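PDB 7B04: nitrite oxidoreductase subunit A from Kuenenia stuttgartiensis, which belongs to the molybdopterin oxidoreductase family, resembles the nitrate reductase subunit NarG, and carries molybdenum, two bound MD1 molecules and an iron/sulfur cluster. Local coordinates for residues P851-N859 with K898-E906; N618-V626 with Y881-N889. All blocks are in the same frame, centred on the assembly; numbering follows the deposited sequence.

How the contacts relate
Contact 1 (851-859 with 898-906) and contact 2 (618-626 with 881-889) lie on the same side of the chain's centre, with their own centres about 17 Å apart. Along the chain they interlock: 618-626 comes first, then 851-859, 881-889 and 898-906. Helix 882-887 is the piece between them. One side of it meets the loop leading into strand 625-627 of a two-stranded hairpin, while Arg885 joins it to the 851-859 loop: Asn859 ND2 probably bonds to Arg885 O at 3.0 Å, and Arg885 NH1 makes a weak hydrogen bond to Pro851 O, also 3.0 Å. The helix thus links the hairpin to the 851-859 loop.

Contact 1: residues P851-N859 with K898-E906; sequences PEATPYLPN and KKTKNFLWE
Thr900 OG1 has two partners: Leu857 N donates to it across the contact at 2.8 Å, with an N-H...O angle of 153°, and Thr897 O, just before the segment, is its second hydrogen-bond partner. The hydroxyl stands between the backbone N and the carbonyl carbon of Thr900, a rotation that turns it to the 856-857 backbone. Tyr856 crosses Thr900 at about a right angle, and its ring presents an edge to Lys898 O, which lies near the ring plane and 3.2 Å from CE2.

Asn902 works with both ends of its amide and with its backbone. With CG anti to the backbone N (chi1 -173°), ND2 reaches Thr854 O at 2.9 Å; the acceptor sits close to the amide plane, and the donor approaches nearly in line with the carbonyl. The other end, OD1, accepts from Leu904 N at 3.3 Å, the N-H coming from above the carbonyl plane. This is an N-cap: Asn902 precedes the short, weakly bonded helix 903-906, so one side chain caps the helix start and ties it to the neighbouring loop. Asn902 N adds a backbone bond to Pro855 O of 2.9 Å, tying the two segments together at Pro855, next to Thr854.

Past the cap, Trp905 lays its indole flat against Pro855. The proline CG is 3.7 Å from the centroid of the six-membered ring and 7° off its normal, a CH-pi contact over the face, and Tyr912 meets Trp905 edge-to-face. The aliphatic CG of Glu852 lies 3.6 Å from Leu904 CD1, while the carboxylate of Glu852 is engaged by Arg984 in a salt bridge.

Contact 2: residues N618-V626 with Y881-N889; sequences NHSERPLIV and YWEDRTVRN
His619 and Glu883 approach from opposite directions, and their torsions account for the meeting: the histidine CG lies anti to its own backbone N (chi1 -156°), whereas the glutamate chain bends at chi2 (-77°), bringing its carboxylate to the imidazole edge. His619 NE2 is 2.7 Å from Glu883 OE2, which lies near the ring plane, but the bond is weak and the placing of OE2 is uncertain. Ring and carboxylate planes are 60° apart. The other ring nitrogen, ND1, is hydrogen-bonded to Asp1062.

The rest of the contact is largely apolar and joins the helix 882-887 to the loop and first strand of the antiparallel hairpin 625-627/633-635. Leu624 reaches tip to tip toward Thr886 and Val887, CD2 standing 4.1 Å from both Thr886 CG2 and Val887 CG1. Val626, already in the strand, slides past Val887 in the opposite direction, with its CG1 at 3.9 Å from Val887 CG2. Backbone bonds of Leu624 with Phe636 and of Val626 with Lys634 hold the hairpin together.

Within the helix, Thr886 OG1 turns back to Trp882 O at 2.6 Å, and Thr886 N reaches the same carbonyl oxygen from the opposite face of its plane. The threonine therefore offers its methyl, not its hydroxyl, to Leu624.

His619 is thus set between two carboxylates, Glu883 and Asp1062, in a buried contact; such surroundings would be expected to stabilise a protonated imidazole, although the weak Glu883 bond limits how firmly this can be inferred.

Contact 1: residues P851-N859 with K898-E906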
ATOM      1  N   PRO B 851      13.515 -28.402  -2.396  1.00 42.59           N
ATOM      2  CA  PRO B 851      12.913 -29.658  -1.925  1.00 39.94           C
ATOM      3  C   PRO B 851      11.461 -29.806  -2.330  1.00 42.56           C
ATOM      4  O   PRO B 851      10.938 -30.925  -2.300  1.00 41.03           O
ATOM      5  CB  PRO B 851      13.058 -29.573  -0.397  1.00 37.13           C
ATOM      6  CG  PRO B 851      14.125 -28.557  -0.171  1.00 45.46           C
ATOM      7  CD  PRO B 851      13.992 -27.571  -1.285  1.00 40.53           C
ATOM      8  N   GLU B 852      10.776 -28.713  -2.645  1.00 50.31           N
ATOM      9  CA  GLU B 852       9.448 -28.816  -3.237  1.00 40.51           C
ATOM     10  C   GLU B 852       9.219 -27.912  -4.443  1.00 42.33           C
ATOM     11  O   GLU B 852       8.460 -28.304  -5.331  1.00 48.26           O
ATOM     12  CB  GLU B 852       8.381 -28.515  -2.176  1.00 42.60           C
ATOM     13  CG  GLU B 852       6.962 -28.740  -2.631  1.00 42.72           C
ATOM     14  CD  GLU B 852       5.993 -28.774  -1.474  1.00 44.34           C
ATOM     15  OE1 GLU B 852       6.451 -28.651  -0.321  1.00 43.57           O
ATOM     16  OE2 GLU B 852       4.777 -28.922  -1.712  1.00 43.93           O
ATOM     17  N   ALA B 853       9.909 -26.778  -4.561  1.00 46.22           N
ATOM     18  CA  ALA B 853       9.620 -25.763  -5.581  1.00 45.85           C
ATOM     19  C   ALA B 853      10.480 -25.947  -6.836  1.00 43.10           C
ATOM     20  O   ALA B 853      11.252 -25.074  -7.228  1.00 40.80           O
ATOM     21  CB  ALA B 853       9.798 -24.367  -4.996  1.00 39.62           C
ATOM     22  N   THR B 854      10.341 -27.114  -7.463  1.00 46.90           N
ATOM     23  CA  THR B 854      11.095 -27.412  -8.673  1.00 49.29           C
ATOM     24  C   THR B 854      10.339 -28.454  -9.479  1.00 51.62           C
ATOM     25  O   THR B 854       9.611 -29.267  -8.900  1.00 53.85           O
ATOM     26  CB  THR B 854      12.503 -27.921  -8.333  1.00 49.20           C
ATOM     27  OG1 THR B 854      13.237 -28.149  -9.541  1.00 55.21           O
ATOM     28  CG2 THR B 854      12.430 -29.215  -7.540  1.00 42.98           C
ATOM     29  N   PRO B 855      10.457 -28.438 -10.812  1.00 49.52           N
ATOM     30  CA  PRO B 855       9.873 -29.528 -11.607  1.00 49.55           C
ATOM     31  C   PRO B 855      10.690 -30.810 -11.586  1.00 52.68           C
ATOM     32  O   PRO B 855      10.154 -31.870 -11.938  1.00 47.30           O
ATOM     33  CB  PRO B 855       9.827 -28.940 -13.031  1.00 46.35           C
ATOM     34  CG  PRO B 855      10.011 -27.455 -12.852  1.00 51.53           C
ATOM     35  CD  PRO B 855      10.897 -27.319 -11.657  1.00 51.09           C
ATOM     36  N   TYR B 856      11.960 -30.743 -11.203  1.00 45.04           N
ATOM     37  CA  TYR B 856      12.904 -31.852 -11.214  1.00 42.67           C
ATOM     38  C   TYR B 856      13.064 -32.432  -9.805  1.00 45.41           C
ATOM     39  O   TYR B 856      12.299 -32.110  -8.888  1.00 50.11           O
ATOM     40  CB  TYR B 856      14.224 -31.403 -11.841  1.00 43.95           C
ATOM     41  CG  TYR B 856      14.013 -30.689 -13.158  1.00 53.73           C
ATOM     42  CD1 TYR B 856      14.014 -29.303 -13.225  1.00 54.77           C
ATOM     43  CD2 TYR B 856      13.774 -31.402 -14.331  1.00 57.22           C
ATOM     44  CE1 TYR B 856      13.809 -28.646 -14.422  1.00 56.53           C
ATOM     45  CE2 TYR B 856      13.564 -30.751 -15.534  1.00 60.97           C
ATOM     46  CZ  TYR B 856      13.583 -29.370 -15.571  1.00 59.64           C
ATOM     47  OH  TYR B 856      13.378 -28.699 -16.756  1.00 58.48           O
ATOM     48  N   LEU B 857      14.054 -33.312  -9.649  1.00 46.80           N
ATOM     49  CA  LEU B 857      14.292 -33.987  -8.382  1.00 42.43           C
ATOM     50  C   LEU B 857      14.451 -32.977  -7.247  1.00 47.82           C
ATOM     51  O   LEU B 857      15.265 -32.049  -7.356  1.00 49.40           O
ATOM     52  CB  LEU B 857      15.552 -34.850  -8.467  1.00 41.85           C
ATOM     53  CG  LEU B 857      15.815 -35.768  -7.270  1.00 51.07           C
ATOM     54  CD1 LEU B 857      14.840 -36.932  -7.270  1.00 47.19           C
ATOM     55  CD2 LEU B 857      17.258 -36.259  -7.252  1.00 43.34           C
ATOM     56  N   PRO B 858      13.697 -33.120  -6.158  1.00 45.35           N
ATOM     57  CA  PRO B 858      13.800 -32.164  -5.049  1.00 43.22           C
ATOM     58  C   PRO B 858      15.183 -32.177  -4.416  1.00 43.08           C
ATOM     59  O   PRO B 858      15.751 -33.239  -4.145  1.00 45.53           O
ATOM     60  CB  PRO B 858      12.728 -32.651  -4.069  1.00 38.29           C
ATOM     61  CG  PRO B 858      11.764 -33.419  -4.909  1.00 38.09           C
ATOM     62  CD  PRO B 858      12.604 -34.084  -5.956  1.00 46.63           C
ATOM     63  N   ASN B 859      15.727 -30.981  -4.194  1.00 45.76           N
ATOM     64  CA  ASN B 859      16.964 -30.794  -3.437  1.00 45.53           C
ATOM     65  C   ASN B 859      18.156 -31.477  -4.103  1.00 48.61           C
ATOM     66  O   ASN B 859      19.072 -31.948  -3.426  1.00 51.53           O
ATOM     67  CB  ASN B 859      16.807 -31.273  -1.992  1.00 40.76           C
ATOM     68  CG  ASN B 859      17.732 -30.551  -1.041  1.00 42.98           C
ATOM     69  OD1 ASN B 859      18.521 -29.704  -1.454  1.00 40.77           O
ATOM     70  ND2 ASN B 859      17.640 -30.877   0.242  1.00 47.09           N
ATOM     71  N   LYS B 898      17.723 -32.848 -15.797  1.00 55.45           N
ATOM     72  CA  LYS B 898      16.600 -32.432 -16.630  1.00 53.59           C
ATOM     73  C   LYS B 898      15.649 -33.581 -16.916  1.00 49.83           C
ATOM     74  O   LYS B 898      14.477 -33.340 -17.223  1.00 45.39           O
ATOM     75  CB  LYS B 898      17.101 -31.863 -17.957  1.00 54.73           C
ATOM     76  CG  LYS B 898      17.942 -30.616 -17.839  1.00 60.89           C
ATOM     77  CD  LYS B 898      18.230 -30.012 -19.204  1.00 63.10           C
ATOM     78  CE  LYS B 898      19.227 -30.856 -19.982  1.00 63.25           C
ATOM     79  NZ  LYS B 898      19.583 -30.229 -21.287  1.00 65.93           N
ATOM     80  N   LYS B 899      16.129 -34.817 -16.821  1.00 52.37           N
ATOM     81  CA  LYS B 899      15.316 -36.004 -17.030  1.00 50.48           C
ATOM     82  C   LYS B 899      14.622 -36.473 -15.759  1.00 54.70           C
ATOM     83  O   LYS B 899      13.844 -37.431 -15.815  1.00 57.62           O
ATOM     84  CB  LYS B 899      16.177 -37.140 -17.598  1.00 44.31           C
ATOM     85  N   THR B 900      14.886 -35.837 -14.618  1.00 50.02           N
ATOM     86  CA  THR B 900      14.276 -36.262 -13.364  1.00 52.28           C
ATOM     87  C   THR B 900      12.829 -35.769 -13.316  1.00 53.50           C
ATOM     88  O   THR B 900      12.305 -35.230 -14.295  1.00 55.77           O
ATOM     89  CB  THR B 900      15.094 -35.759 -12.177  1.00 47.27           C
ATOM     90  OG1 THR B 900      15.026 -34.331 -12.121  1.00 57.73           O
ATOM     91  CG2 THR B 900      16.545 -36.180 -12.321  1.00 49.78           C
ATOM     92  N   LYS B 901      12.197 -35.860 -12.143  1.00 46.23           N
ATOM     93  CA  LYS B 901      10.776 -35.548 -12.003  1.00 44.97           C
ATOM     94  C   LYS B 901      10.373 -35.339 -10.549  1.00 48.62           C
ATOM     95  O   LYS B 901      10.579 -36.220  -9.707  1.00 46.73           O
ATOM     96  CB  LYS B 901       9.895 -36.688 -12.552  1.00 39.77           C
ATOM     97  CG  LYS B 901       9.904 -36.937 -14.056  1.00 47.78           C
ATOM     98  CD  LYS B 901       9.196 -35.835 -14.815  1.00 52.13           C
ATOM     99  CE  LYS B 901       9.444 -35.954 -16.311  1.00 53.71           C
ATOM    100  NZ  LYS B 901      10.808 -35.483 -16.684  1.00 51.53           N
ATOM    101  N   ASN B 902       9.797 -34.179 -10.245  1.00 52.10           N
ATOM    102  CA  ASN B 902       9.183 -33.977  -8.941  1.00 41.96           C
ATOM    103  C   ASN B 902       7.841 -34.695  -8.912  1.00 45.49           C
ATOM    104  O   ASN B 902       7.060 -34.618  -9.867  1.00 45.45           O
ATOM    105  CB  ASN B 902       8.993 -32.486  -8.658  1.00 43.29           C
ATOM    106  CG  ASN B 902       8.522 -32.207  -7.235  1.00 49.91           C
ATOM    107  OD1 ASN B 902       8.256 -33.126  -6.460  1.00 50.82           O
ATOM    108  ND2 ASN B 902       8.406 -30.929  -6.895  1.00 50.33           N
ATOM    109  N   PHE B 903       7.577 -35.419  -7.822  1.00 41.91           N
ATOM    110  CA  PHE B 903       6.332 -36.175  -7.762  1.00 45.20           C
ATOM    111  C   PHE B 903       5.125 -35.244  -7.750  1.00 44.48           C
ATOM    112  O   PHE B 903       4.132 -35.505  -8.436  1.00 50.75           O
ATOM    113  CB  PHE B 903       6.327 -37.117  -6.554  1.00 54.55           C
ATOM    114  CG  PHE B 903       6.298 -36.420  -5.221  1.00 43.90           C
ATOM    115  CD1 PHE B 903       7.459 -35.917  -4.660  1.00 43.43           C
ATOM    116  CD2 PHE B 903       5.112 -36.304  -4.514  1.00 47.32           C
ATOM    117  CE1 PHE B 903       7.436 -35.289  -3.428  1.00 44.80           C
ATOM    118  CE2 PHE B 903       5.083 -35.681  -3.280  1.00 53.14           C
ATOM    119  CZ  PHE B 903       6.246 -35.170  -2.738  1.00 48.95           C
ATOM    120  N   LEU B 904       5.204 -34.140  -7.004  1.00 44.83           N
ATOM    121  CA  LEU B 904       4.092 -33.192  -6.960  1.00 43.26           C
ATOM    122  C   LEU B 904       3.842 -32.555  -8.323  1.00 42.58           C
ATOM    123  O   LEU B 904       2.688 -32.348  -8.717  1.00 46.14           O
ATOM    124  CB  LEU B 904       4.369 -32.114  -5.915  1.00 37.98           C
ATOM    125  CG  LEU B 904       4.268 -32.557  -4.456  1.00 36.23           C
ATOM    126  CD1 LEU B 904       4.912 -31.536  -3.540  1.00 41.90           C
ATOM    127  CD2 LEU B 904       2.818 -32.790  -4.067  1.00 45.42           C
ATOM    128  N   TRP B 905       4.913 -32.233  -9.054  1.00 38.28           N
ATOM    129  CA  TRP B 905       4.766 -31.558 -10.341  1.00 43.46           C
ATOM    130  C   TRP B 905       4.005 -32.404 -11.354  1.00 47.05           C
ATOM    131  O   TRP B 905       3.292 -31.858 -12.204  1.00 52.00           O
ATOM    132  CB  TRP B 905       6.148 -31.193 -10.891  1.00 46.21           C
ATOM    133  CG  TRP B 905       6.120 -30.230 -12.039  1.00 45.05           C
ATOM    134  CD1 TRP B 905       5.950 -30.532 -13.359  1.00 47.68           C
ATOM    135  CD2 TRP B 905       6.284 -28.808 -11.972  1.00 49.34           C
ATOM    136  NE1 TRP B 905       5.989 -29.387 -14.115  1.00 52.51           N
ATOM    137  CE2 TRP B 905       6.193 -28.315 -13.288  1.00 49.57           C
ATOM    138  CE3 TRP B 905       6.494 -27.905 -10.926  1.00 49.73           C
ATOM    139  CZ2 TRP B 905       6.306 -26.959 -13.586  1.00 48.69           C
ATOM    140  CZ3 TRP B 905       6.606 -26.560 -11.225  1.00 45.79           C
ATOM    141  CH2 TRP B 905       6.512 -26.099 -12.543  1.00 43.79           C
ATOM    142  N   GLU B 906       4.135 -33.729 -11.286  1.00 48.06           N
ATOM    143  CA  GLU B 906       3.521 -34.607 -12.275  1.00 49.77           C
ATOM    144  C   GLU B 906       2.081 -34.994 -11.956  1.00 50.80           C
ATOM    145  O   GLU B 906       1.382 -35.487 -12.849  1.00 55.37           O
ATOM    146  CB  GLU B 906       4.372 -35.873 -12.442  1.00 41.51           C
ATOM    147  CG  GLU B 906       5.800 -35.576 -12.873  1.00 44.18           C
ATOM    148  CD  GLU B 906       5.866 -34.908 -14.233  1.00 53.64           C
ATOM    149  OE1 GLU B 906       5.066 -35.279 -15.117  1.00 57.68           O
ATOM    150  OE2 GLU B 906       6.705 -34.003 -14.415  1.00 54.16           O
TER

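Contact 2: residues N618-V626 with Y881-N889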
ATOM      1  N   ASN B 618       6.517 -23.634  14.386  1.00 32.82           N
ATOM      2  CA  ASN B 618       5.886 -23.793  13.080  1.00 35.13           C
ATOM      3  C   ASN B 618       6.159 -25.159  12.465  1.00 37.20           C
ATOM      4  O   ASN B 618       5.413 -25.587  11.576  1.00 48.00           O
ATOM      5  CB  ASN B 618       6.373 -22.702  12.128  1.00 37.46           C
ATOM      6  CG  ASN B 618       5.437 -22.485  10.952  1.00 38.08           C
ATOM      7  OD1 ASN B 618       5.635 -21.573  10.151  1.00 41.74           O
ATOM      8  ND2 ASN B 618       4.408 -23.317  10.848  1.00 44.52           N
ATOM      9  N   HIS B 619       7.204 -25.851  12.914  1.00 33.59           N
ATOM     10  CA  HIS B 619       7.553 -27.176  12.418  1.00 37.17           C
ATOM     11  C   HIS B 619       6.798 -28.280  13.140  1.00 41.55           C
ATOM     12  O   HIS B 619       7.286 -29.416  13.214  1.00 45.39           O
ATOM     13  CB  HIS B 619       9.061 -27.399  12.535  1.00 41.88           C
ATOM     14  CG  HIS B 619       9.593 -28.417  11.578  1.00 41.15           C
ATOM     15  ND1 HIS B 619       9.757 -28.158  10.235  1.00 43.12           N
ATOM     16  CD2 HIS B 619       9.993 -29.698  11.766  1.00 45.79           C
ATOM     17  CE1 HIS B 619      10.238 -29.232   9.638  1.00 50.56           C
ATOM     18  NE2 HIS B 619      10.389 -30.181  10.543  1.00 50.73           N
ATOM     19  N   SER B 620       5.628 -27.960  13.697  1.00 38.41           N
ATOM     20  CA  SER B 620       4.870 -28.869  14.554  1.00 36.24           C
ATOM     21  C   SER B 620       5.661 -29.185  15.819  1.00 42.82           C
ATOM     22  O   SER B 620       5.640 -30.307  16.330  1.00 46.06           O
ATOM     23  CB  SER B 620       4.465 -30.149  13.814  1.00 40.21           C
ATOM     24  OG  SER B 620       3.499 -29.870  12.815  1.00 37.14           O
ATOM     25  N   GLU B 621       6.365 -28.168  16.322  1.00 44.86           N
ATOM     26  CA  GLU B 621       7.079 -28.227  17.598  1.00 38.23           C
ATOM     27  C   GLU B 621       8.113 -29.355  17.633  1.00 38.18           C
ATOM     28  O   GLU B 621       8.279 -30.039  18.644  1.00 37.71           O
ATOM     29  CB  GLU B 621       6.089 -28.355  18.754  1.00 29.22           C
ATOM     30  CG  GLU B 621       6.649 -27.925  20.080  1.00 44.97           C
ATOM     31  CD  GLU B 621       5.697 -27.044  20.833  1.00 41.55           C
ATOM     32  OE1 GLU B 621       6.042 -25.867  21.015  1.00 37.72           O
ATOM     33  OE2 GLU B 621       4.611 -27.517  21.227  1.00 50.77           O
ATOM     34  N   ARG B 622       8.812 -29.559  16.518  1.00 37.60           N
ATOM     35  CA  ARG B 622       9.851 -30.579  16.430  1.00 35.12           C
ATOM     36  C   ARG B 622      11.084 -30.017  15.735  1.00 39.33           C
ATOM     37  O   ARG B 622      10.953 -29.200  14.810  1.00 38.22           O
ATOM     38  CB  ARG B 622       9.358 -31.829  15.687  1.00 36.94           C
ATOM     39  CG  ARG B 622       8.096 -32.448  16.282  1.00 45.26           C
ATOM     40  CD  ARG B 622       8.358 -33.049  17.657  1.00 41.25           C
ATOM     41  NE  ARG B 622       7.199 -33.773  18.174  1.00 39.53           N
ATOM     42  CZ  ARG B 622       6.253 -33.232  18.935  1.00 49.44           C
ATOM     43  NH1 ARG B 622       6.323 -31.952  19.280  1.00 43.85           N
ATOM     44  NH2 ARG B 622       5.235 -33.970  19.356  1.00 50.75           N
ATOM     45  N   PRO B 623      12.282 -30.415  16.151  1.00 40.35           N
ATOM     46  CA  PRO B 623      13.490 -30.084  15.389  1.00 33.17           C
ATOM     47  C   PRO B 623      13.582 -30.963  14.145  1.00 33.82           C
ATOM     48  O   PRO B 623      12.754 -31.843  13.915  1.00 40.12           O
ATOM     49  CB  PRO B 623      14.628 -30.389  16.371  1.00 34.05           C
ATOM     50  CG  PRO B 623      13.973 -30.489  17.721  1.00 37.11           C
ATOM     51  CD  PRO B 623      12.610 -31.038  17.442  1.00 35.95           C
ATOM     52  N   LEU B 624      14.614 -30.716  13.340  1.00 39.24           N
ATOM     53  CA  LEU B 624      14.842 -31.523  12.143  1.00 41.89           C
ATOM     54  C   LEU B 624      15.466 -32.838  12.575  1.00 47.61           C
ATOM     55  O   LEU B 624      16.679 -32.957  12.750  1.00 48.94           O
ATOM     56  CB  LEU B 624      15.722 -30.791  11.138  1.00 43.51           C
ATOM     57  CG  LEU B 624      16.223 -31.593   9.928  1.00 41.14           C
ATOM     58  CD1 LEU B 624      15.081 -32.240   9.162  1.00 37.43           C
ATOM     59  CD2 LEU B 624      17.038 -30.707   9.005  1.00 40.44           C
ATOM     60  N   ILE B 625      14.615 -33.839  12.759  1.00 45.68           N
ATOM     61  CA  ILE B 625      15.039 -35.196  13.065  1.00 43.97           C
ATOM     62  C   ILE B 625      14.461 -36.093  11.986  1.00 50.61           C
ATOM     63  O   ILE B 625      13.236 -36.131  11.798  1.00 58.33           O
ATOM     64  CB  ILE B 625      14.566 -35.654  14.452  1.00 35.67           C
ATOM     65  CG1 ILE B 625      14.916 -34.621  15.526  1.00 39.13           C
ATOM     66  CG2 ILE B 625      15.168 -37.014  14.790  1.00 41.93           C
ATOM     67  CD1 ILE B 625      14.113 -34.787  16.792  1.00 42.22           C
ATOM     68  N   VAL B 626      15.327 -36.814  11.286  1.00 40.49           N
ATOM     69  CA  VAL B 626      14.898 -37.703  10.219  1.00 46.17           C
ATOM     70  C   VAL B 626      15.455 -39.077  10.557  1.00 46.88           C
ATOM     71  O   VAL B 626      16.593 -39.208  11.031  1.00 44.65           O
ATOM     72  CB  VAL B 626      15.332 -37.236   8.811  1.00 50.16           C
ATOM     73  CG1 VAL B 626      16.835 -37.291   8.648  1.00 50.44           C
ATOM     74  CG2 VAL B 626      14.657 -38.085   7.752  1.00 47.48           C
ATOM     75  N   TYR B 881       8.436 -37.856   1.611  1.00 39.22           N
ATOM     76  CA  TYR B 881       8.302 -37.209   2.905  1.00 42.76           C
ATOM     77  C   TYR B 881       9.203 -35.982   2.959  1.00 45.42           C
ATOM     78  O   TYR B 881      10.358 -36.020   2.526  1.00 43.12           O
ATOM     79  CB  TYR B 881       8.660 -38.188   4.024  1.00 42.30           C
ATOM     80  CG  TYR B 881       8.338 -37.701   5.419  1.00 37.73           C
ATOM     81  CD1 TYR B 881       7.029 -37.440   5.802  1.00 37.53           C
ATOM     82  CD2 TYR B 881       9.340 -37.525   6.360  1.00 39.12           C
ATOM     83  CE1 TYR B 881       6.731 -37.005   7.080  1.00 37.27           C
ATOM     84  CE2 TYR B 881       9.052 -37.096   7.640  1.00 32.26           C
ATOM     85  CZ  TYR B 881       7.748 -36.832   7.994  1.00 35.78           C
ATOM     86  OH  TYR B 881       7.464 -36.399   9.269  1.00 44.25           O
ATOM     87  N   TRP B 882       8.660 -34.884   3.487  1.00 42.43           N
ATOM     88  CA  TRP B 882       9.349 -33.599   3.400  1.00 45.68           C
ATOM     89  C   TRP B 882      10.672 -33.620   4.158  1.00 49.39           C
ATOM     90  O   TRP B 882      11.662 -33.035   3.705  1.00 48.10           O
ATOM     91  CB  TRP B 882       8.440 -32.491   3.924  1.00 38.90           C
ATOM     92  CG  TRP B 882       7.708 -32.889   5.158  1.00 38.43           C
ATOM     93  CD1 TRP B 882       8.189 -32.868   6.431  1.00 36.16           C
ATOM     94  CD2 TRP B 882       6.368 -33.388   5.242  1.00 33.93           C
ATOM     95  NE1 TRP B 882       7.231 -33.315   7.308  1.00 36.55           N
ATOM     96  CE2 TRP B 882       6.101 -33.638   6.603  1.00 36.21           C
ATOM     97  CE3 TRP B 882       5.366 -33.643   4.300  1.00 34.76           C
ATOM     98  CZ2 TRP B 882       4.876 -34.130   7.045  1.00 35.86           C
ATOM     99  CZ3 TRP B 882       4.150 -34.133   4.743  1.00 40.67           C
ATOM    100  CH2 TRP B 882       3.916 -34.371   6.103  1.00 37.50           C
ATOM    101  N   GLU B 883      10.709 -34.284   5.319  1.00 43.42           N
ATOM    102  CA  GLU B 883      11.952 -34.343   6.084  1.00 40.65           C
ATOM    103  C   GLU B 883      13.009 -35.172   5.368  1.00 45.99           C
ATOM    104  O   GLU B 883      14.207 -34.913   5.525  1.00 42.10           O
ATOM    105  CB  GLU B 883      11.692 -34.910   7.479  1.00 46.07           C
ATOM    106  CG  GLU B 883      10.631 -34.161   8.258  1.00 45.73           C
ATOM    107  CD  GLU B 883      11.136 -32.854   8.816  1.00 53.33           C
ATOM    108  OE1 GLU B 883      12.075 -32.877   9.638  1.00 53.08           O
ATOM    109  OE2 GLU B 883      10.602 -31.802   8.417  1.00 51.65           O
ATOM    110  N   ASP B 884      12.588 -36.165   4.581  1.00 49.66           N
ATOM    111  CA  ASP B 884      13.543 -36.918   3.774  1.00 40.76           C
ATOM    112  C   ASP B 884      14.105 -36.044   2.662  1.00 40.48           C
ATOM    113  O   ASP B 884      15.318 -36.039   2.420  1.00 43.59           O
ATOM    114  CB  ASP B 884      12.881 -38.167   3.191  1.00 42.23           C
ATOM    115  CG  ASP B 884      12.525 -39.194   4.250  1.00 45.35           C
ATOM    116  OD1 ASP B 884      13.223 -39.256   5.282  1.00 46.75           O
ATOM    117  OD2 ASP B 884      11.548 -39.945   4.048  1.00 41.60           O
ATOM    118  N   ARG B 885      13.235 -35.294   1.980  1.00 44.43           N
ATOM    119  CA  ARG B 885      13.681 -34.424   0.899  1.00 43.50           C
ATOM    120  C   ARG B 885      14.571 -33.306   1.422  1.00 46.34           C
ATOM    121  O   ARG B 885      15.403 -32.775   0.677  1.00 42.69           O
ATOM    122  CB  ARG B 885      12.473 -33.822   0.181  1.00 41.23           C
ATOM    123  CG  ARG B 885      11.618 -34.814  -0.586  1.00 44.36           C
ATOM    124  CD  ARG B 885      10.387 -34.130  -1.168  1.00 43.88           C
ATOM    125  NE  ARG B 885       9.313 -33.991  -0.188  1.00 46.05           N
ATOM    126  CZ  ARG B 885       8.381 -33.043  -0.226  1.00 44.77           C
ATOM    127  NH1 ARG B 885       8.391 -32.139  -1.196  1.00 48.06           N
ATOM    128  NH2 ARG B 885       7.439 -32.996   0.707  1.00 44.88           N
ATOM    129  N   THR B 886      14.402 -32.938   2.692  1.00 44.88           N
ATOM    130  CA  THR B 886      15.173 -31.844   3.270  1.00 41.81           C
ATOM    131  C   THR B 886      16.665 -32.150   3.301  1.00 46.45           C
ATOM    132  O   THR B 886      17.489 -31.241   3.143  1.00 47.70           O
ATOM    133  CB  THR B 886      14.662 -31.548   4.681  1.00 45.37           C
ATOM    134  OG1 THR B 886      13.266 -31.224   4.631  1.00 42.10           O
ATOM    135  CG2 THR B 886      15.421 -30.391   5.293  1.00 46.17           C
ATOM    136  N   VAL B 887      17.036 -33.418   3.486  1.00 53.97           N
ATOM    137  CA  VAL B 887      18.420 -33.791   3.734  1.00 50.91           C
ATOM    138  C   VAL B 887      19.001 -34.667   2.628  1.00 44.41           C
ATOM    139  O   VAL B 887      20.128 -35.145   2.758  1.00 49.65           O
ATOM    140  CB  VAL B 887      18.575 -34.474   5.107  1.00 43.97           C
ATOM    141  CG1 VAL B 887      18.263 -33.492   6.225  1.00 41.22           C
ATOM    142  CG2 VAL B 887      17.669 -35.687   5.200  1.00 48.00           C
ATOM    143  N   ARG B 888      18.266 -34.888   1.540  1.00 40.72           N
ATOM    144  CA  ARG B 888      18.800 -35.684   0.433  1.00 46.28           C
ATOM    145  C   ARG B 888      19.805 -34.838  -0.341  1.00 43.73           C
ATOM    146  O   ARG B 888      19.430 -34.017  -1.181  1.00 47.24           O
ATOM    147  CB  ARG B 888      17.685 -36.182  -0.480  1.00 49.03           C
ATOM    148  CG  ARG B 888      18.171 -37.249  -1.453  1.00 45.00           C
ATOM    149  CD  ARG B 888      17.271 -37.427  -2.668  1.00 46.15           C
ATOM    150  NE  ARG B 888      15.915 -37.841  -2.331  1.00 50.55           N
ATOM    151  CZ  ARG B 888      14.822 -37.191  -2.716  1.00 51.63           C
ATOM    152  NH1 ARG B 888      14.925 -36.092  -3.451  1.00 49.66           N
ATOM    153  NH2 ARG B 888      13.625 -37.641  -2.371  1.00 47.89           N
ATOM    154  N   ASN B 889      21.093 -35.040  -0.056  1.00 42.36           N
ATOM    155  CA  ASN B 889      22.173 -34.306  -0.716  1.00 49.71           C
ATOM    156  C   ASN B 889      22.810 -35.213  -1.767  1.00 51.60           C
ATOM    157  O   ASN B 889      23.828 -35.865  -1.535  1.00 56.70           O
ATOM    158  CB  ASN B 889      23.193 -33.827   0.313  1.00 43.10           C
ATOM    159  CG  ASN B 889      22.603 -32.846   1.305  1.00 45.98           C
ATOM    160  OD1 ASN B 889      21.872 -31.930   0.931  1.00 53.16           O
ATOM    161  ND2 ASN B 889      22.914 -33.038   2.583  1.00 43.05           N
TER